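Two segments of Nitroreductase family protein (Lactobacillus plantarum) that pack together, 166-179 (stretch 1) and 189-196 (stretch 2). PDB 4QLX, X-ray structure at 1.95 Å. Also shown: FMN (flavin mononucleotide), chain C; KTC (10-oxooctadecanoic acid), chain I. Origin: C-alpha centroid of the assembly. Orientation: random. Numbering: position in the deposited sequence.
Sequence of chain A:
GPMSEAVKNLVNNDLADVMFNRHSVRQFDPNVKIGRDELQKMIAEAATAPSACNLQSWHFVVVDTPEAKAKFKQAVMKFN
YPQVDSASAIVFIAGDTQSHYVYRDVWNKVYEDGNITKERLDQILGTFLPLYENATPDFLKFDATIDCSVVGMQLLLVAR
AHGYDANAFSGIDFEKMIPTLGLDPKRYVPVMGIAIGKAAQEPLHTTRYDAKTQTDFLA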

# COMPACT_ATOMS: atom_id res chain seq x y z
N ALA A 166 10.04 1.50 10.57
CA ALA A 166 9.45 0.20 10.33
C ALA A 166 10.08 -0.58 9.19
O ALA A 166 10.69 -0.01 8.28
CB ALA A 166 7.92 0.36 10.07
N ASN A 167 9.91 -1.89 9.24
CA ASN A 167 10.32 -2.77 8.16
C ASN A 167 9.20 -3.73 7.85
O ASN A 167 8.65 -4.35 8.76
CB ASN A 167 11.60 -3.53 8.53
CG ASN A 167 11.91 -4.66 7.55
OD1 ASN A 167 11.98 -5.83 7.93
ND2 ASN A 167 12.10 -4.31 6.28
N ALA A 168 8.85 -3.84 6.57
CA ALA A 168 7.91 -4.87 6.12
C ALA A 168 8.73 -6.09 5.75
O ALA A 168 9.85 -5.95 5.25
CB ALA A 168 7.07 -4.37 4.93
N PHE A 169 8.22 -7.28 6.06
CA PHE A 169 8.97 -8.50 5.74
C PHE A 169 8.08 -9.71 5.54
O PHE A 169 7.11 -9.91 6.27
CB PHE A 169 10.02 -8.79 6.83
CG PHE A 169 9.44 -9.20 8.16
CD1 PHE A 169 9.13 -8.23 9.11
CD2 PHE A 169 9.20 -10.53 8.45
CE1 PHE A 169 8.60 -8.59 10.33
CE2 PHE A 169 8.66 -10.90 9.67
CZ PHE A 169 8.36 -9.92 10.62
N SER A 170 8.41 -10.52 4.53
CA SER A 170 7.68 -11.76 4.28
C SER A 170 8.62 -12.95 4.27
O SER A 170 8.26 -14.03 3.81
CB SER A 170 6.92 -11.67 2.95
OG SER A 170 7.84 -11.57 1.87
N GLY A 171 9.83 -12.76 4.81
CA GLY A 171 10.79 -13.85 4.95
C GLY A 171 10.35 -14.73 6.10
O GLY A 171 10.86 -14.62 7.22
N ILE A 172 9.36 -15.59 5.84
CA ILE A 172 8.75 -16.39 6.88
C ILE A 172 8.54 -17.83 6.45
O ILE A 172 8.71 -18.17 5.29
CB ILE A 172 7.39 -15.81 7.31
CG1 ILE A 172 6.43 -15.76 6.12
CG2 ILE A 172 7.58 -14.42 7.90
CD1 ILE A 172 5.00 -15.32 6.47
N ASP A 173 8.17 -18.68 7.40
CA ASP A 173 7.77 -20.04 7.11
C ASP A 173 6.28 -20.04 6.77
O ASP A 173 5.43 -20.03 7.67
CB ASP A 173 8.08 -20.95 8.30
CG ASP A 173 7.83 -22.42 8.01
OD1 ASP A 173 6.85 -22.76 7.31
OD2 ASP A 173 8.61 -23.26 8.49
N PHE A 174 5.96 -20.06 5.49
CA PHE A 174 4.57 -19.88 5.06
C PHE A 174 3.66 -21.05 5.42
O PHE A 174 2.45 -20.88 5.50
CB PHE A 174 4.52 -19.61 3.57
CG PHE A 174 4.91 -18.20 3.20
CD1 PHE A 174 3.97 -17.18 3.21
CD2 PHE A 174 6.22 -17.90 2.85
CE1 PHE A 174 4.33 -15.89 2.88
CE2 PHE A 174 6.58 -16.60 2.53
CZ PHE A 174 5.63 -15.60 2.54
N GLU A 175 4.24 -22.22 5.65
CA GLU A 175 3.44 -23.38 6.01
C GLU A 175 3.19 -23.43 7.52
O GLU A 175 2.34 -24.18 7.98
CB GLU A 175 4.09 -24.68 5.53
CG GLU A 175 4.52 -24.68 4.05
CD GLU A 175 5.82 -23.92 3.78
OE1 GLU A 175 6.62 -23.71 4.73
OE2 GLU A 175 6.04 -23.50 2.62
N LYS A 176 3.91 -22.62 8.29
CA LYS A 176 3.86 -22.68 9.75
C LYS A 176 3.28 -21.45 10.43
O LYS A 176 2.86 -21.52 11.59
CB LYS A 176 5.26 -22.92 10.34
CG LYS A 176 5.70 -24.35 10.37
CD LYS A 176 7.06 -24.48 11.05
CE LYS A 176 7.02 -23.98 12.48
NZ LYS A 176 8.36 -24.05 13.13
N MET A 177 3.26 -20.32 9.72
CA MET A 177 2.94 -19.05 10.37
C MET A 177 1.52 -19.01 10.94
O MET A 177 1.32 -18.58 12.07
CB MET A 177 3.14 -17.88 9.41
CG MET A 177 2.84 -16.52 10.04
SD MET A 177 3.77 -16.15 11.56
CE MET A 177 5.40 -15.81 10.89
N ILE A 178 0.53 -19.45 10.17
CA ILE A 178 -0.85 -19.35 10.63
C ILE A 178 -1.07 -20.19 11.90
O ILE A 178 -1.64 -19.68 12.87
CB ILE A 178 -1.86 -19.76 9.53
CG1 ILE A 178 -1.84 -18.74 8.38
CG2 ILE A 178 -3.28 -19.86 10.09
CD1 ILE A 178 -2.14 -17.32 8.81
N PRO A 179 -0.61 -21.45 11.92
CA PRO A 179 -0.83 -22.19 13.17
C PRO A 179 -0.02 -21.62 14.33
O PRO A 179 -0.52 -21.59 15.46
CB PRO A 179 -0.39 -23.61 12.82
CG PRO A 179 -0.52 -23.70 11.34
CD PRO A 179 -0.12 -22.34 10.85
N VAL A 189 -4.63 -16.58 5.57
CA VAL A 189 -3.39 -16.80 4.83
C VAL A 189 -2.31 -15.78 5.24
O VAL A 189 -2.59 -14.59 5.38
CB VAL A 189 -3.62 -16.75 3.30
CG1 VAL A 189 -4.57 -17.87 2.86
CG2 VAL A 189 -4.16 -15.39 2.88
N PRO A 190 -1.07 -16.23 5.42
CA PRO A 190 -0.04 -15.28 5.84
C PRO A 190 0.39 -14.36 4.71
O PRO A 190 0.46 -14.81 3.56
CB PRO A 190 1.11 -16.19 6.28
CG PRO A 190 0.94 -17.42 5.46
CD PRO A 190 -0.53 -17.58 5.19
N VAL A 191 0.65 -13.09 5.02
CA VAL A 191 1.09 -12.15 3.99
C VAL A 191 2.43 -11.49 4.35
O VAL A 191 3.43 -11.73 3.68
CB VAL A 191 0.02 -11.07 3.75
CG1 VAL A 191 0.54 -10.00 2.79
CG2 VAL A 191 -1.26 -11.72 3.19
N MET A 192 2.45 -10.69 5.41
CA MET A 192 3.68 -10.00 5.79
C MET A 192 3.67 -9.55 7.25
O MET A 192 2.62 -9.32 7.83
CB MET A 192 3.94 -8.78 4.88
CG MET A 192 2.93 -7.64 5.06
SD MET A 192 3.31 -6.10 4.17
CE MET A 192 2.77 -6.52 2.51
N GLY A 193 4.87 -9.43 7.82
CA GLY A 193 5.02 -8.80 9.12
C GLY A 193 5.43 -7.35 8.96
O GLY A 193 6.10 -6.99 7.99
N ILE A 194 5.00 -6.52 9.90
CA ILE A 194 5.47 -5.14 9.97
C ILE A 194 6.17 -4.95 11.31
O ILE A 194 5.51 -4.91 12.35
CB ILE A 194 4.33 -4.11 9.84
CG1 ILE A 194 3.48 -4.32 8.57
CG2 ILE A 194 4.86 -2.68 9.91
CD1 ILE A 194 4.24 -4.20 7.27
N ALA A 195 7.50 -4.84 11.30
CA ALA A 195 8.22 -4.55 12.54
C ALA A 195 8.24 -3.05 12.75
O ALA A 195 8.53 -2.31 11.83
CB ALA A 195 9.65 -5.11 12.48
N ILE A 196 7.94 -2.60 13.97
CA ILE A 196 7.86 -1.17 14.27
C ILE A 196 8.68 -0.81 15.52
O ILE A 196 8.70 -1.56 16.50
CB ILE A 196 6.38 -0.73 14.51
CG1 ILE A 196 5.48 -1.12 13.33
CG2 ILE A 196 6.28 0.76 14.80
CD1 ILE A 196 4.00 -0.66 13.50
N1 FMN C . 13.42 -6.92 4.46
C2 FMN C . 14.08 -7.87 5.21
O2 FMN C . 15.11 -7.58 5.81
N3 FMN C . 13.60 -9.15 5.32
C4 FMN C . 12.45 -9.49 4.65
O4 FMN C . 12.02 -10.63 4.73
C4A FMN C . 11.79 -8.55 3.88
N5 FMN C . 10.64 -8.91 3.22
C5A FMN C . 9.95 -7.99 2.47
C6 FMN C . 8.79 -8.42 1.84
C7 FMN C . 8.06 -7.53 1.08
C7M FMN C . 6.80 -7.97 0.40
C8 FMN C . 8.50 -6.22 0.95
C8M FMN C . 7.66 -5.30 0.12
C9 FMN C . 9.66 -5.79 1.58
C9A FMN C . 10.41 -6.68 2.36
N10 FMN C . 11.59 -6.32 3.01
C10 FMN C . 12.27 -7.26 3.78
C1' FMN C . 12.16 -4.93 2.93
C2' FMN C . 12.78 -4.70 1.54
O2' FMN C . 14.01 -5.37 1.41
C3' FMN C . 12.97 -3.22 1.21
O3' FMN C . 11.68 -2.63 1.10
C4' FMN C . 13.72 -2.95 -0.10
O4' FMN C . 15.05 -3.42 -0.07
C5' FMN C . 13.72 -1.45 -0.40
O5' FMN C . 14.33 -0.72 0.65
P FMN C . 13.49 0.41 1.44
O1P FMN C . 14.40 0.95 2.52
O2P FMN C . 12.24 -0.20 2.05
O3P FMN C . 13.08 1.52 0.50
O1 KTC I . 22.70 -4.40 6.50
C17 KTC I . 21.59 -4.12 6.06
O KTC I . 21.04 -2.93 6.33
C16 KTC I . 20.84 -5.10 5.19
C15 KTC I . 20.55 -4.45 3.85
C14 KTC I . 19.16 -4.85 3.35
C13 KTC I . 19.09 -6.35 3.07
C12 KTC I . 17.75 -6.73 2.47
C11 KTC I . 17.83 -8.10 1.82
C10 KTC I . 16.49 -8.51 1.20
C9 KTC I . 15.48 -8.86 2.28
C8 KTC I . 14.14 -9.03 1.62
O2 KTC I . 13.59 -8.07 1.09
C7 KTC I . 13.50 -10.39 1.60
C6 KTC I . 12.17 -10.30 0.85
C5 KTC I . 11.22 -11.38 1.34
C4 KTC I . 11.30 -12.59 0.42
C3 KTC I . 10.90 -13.82 1.22
C2 KTC I . 10.00 -14.73 0.41
C1 KTC I . 10.16 -16.19 0.86
C KTC I . 9.98 -16.37 2.36

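The contact has two parts: an antiparallel strand pairing at one end and a proline set among apolar side chains at the other, together burying 647 Å² summed over both stretches. The strand axes of 166-169 and 189-196 approach to 4.6 Å, with 165° between their N-to-C directions. Four backbone hydrogen bonds fix the register. Asn167 N donates to Ala195 O at 3.0 Å and Ala195 N to Asn167 O at 2.8 Å; at the next hydrogen-bonded pair, Phe169 N donates to Gly193 O at 2.9 Å and Gly193 N to Phe169 O at 2.8 Å. The N-H...acceptor angles, 152° to 163°, support all four. At the non-hydrogen-bonded pairs the chains draw closer, with CA-CA distances of 4.5 Å for Ala166 and Ile196 and 4.6 Å for Ala168 and Ile194, against 5.2 Å at the hydrogen-bonded pairs. CA-H...O contacts accompany the closer approach, as between Ala168 CA and Gly193 O at 3.4 Å.

The clearest bump and hollow lie on the sheet face shared by Phe169 and Ala195. With chi1 at 68° (p) and chi2 at -90°, the Phe169 ring leans over Gly193 of the neighbouring strand and occupies the space left by its absent side chain. Gly193 CA sits 4.0 Å from the ring centroid and 19° off its normal, a CH-pi contact over the face. An ideal CB on Gly193 would fall 2.4 Å from Phe169 CZ, so glycine is what makes the hollow. Ala195 borders it with a small methyl, its CB 4.2 Å from Phe169 CE1, while its N lies near the ring plane at the edge.

On the other face, small residues of stretch 1 meet larger ones of stretch 2. Ala168 CB is 3.7 Å from Ile194 CD1, and Met192 flanks it, with Met192 SD 4.2 Å from Ala168 CB; Ile194, with both chi angles m, brings its end closer to the partner strand. Ala166 CB lies 4.3 Å from Ile194 CG2 and equally far from Ile196 CG1.

Beyond the bridged pairs, but still on strand 189-196, Pro190 becomes the bump. It has 103 Å² covered, the largest area of any residue here, and its compact ring meets four side chains: Ile178 CG1 is 3.6 Å from Pro190 CD, Phe174 CD1 is 3.8 Å from Pro190 CG, and Ile172 CD1 and Met177 CB lie 4.0 and 4.1 Å from Pro190 CB. Phe174 starts sideways, but its m rotamer carries the ring nearer. Val191 O, near that ring's edge at 4.3 Å from Phe174 CE1 and 3.6 Å from Ser170 CB, is buried without a polar partner.

The turn between these parts also meets FMN. Ser170 N donates to FMN N5 at 3.0 Å, and Gly171 N makes a weak hydrogen bond to FMN O4 at 3.1 Å. Gly171 suits the tight fit: an ideal CB would come within 2.7 Å of FMN O4.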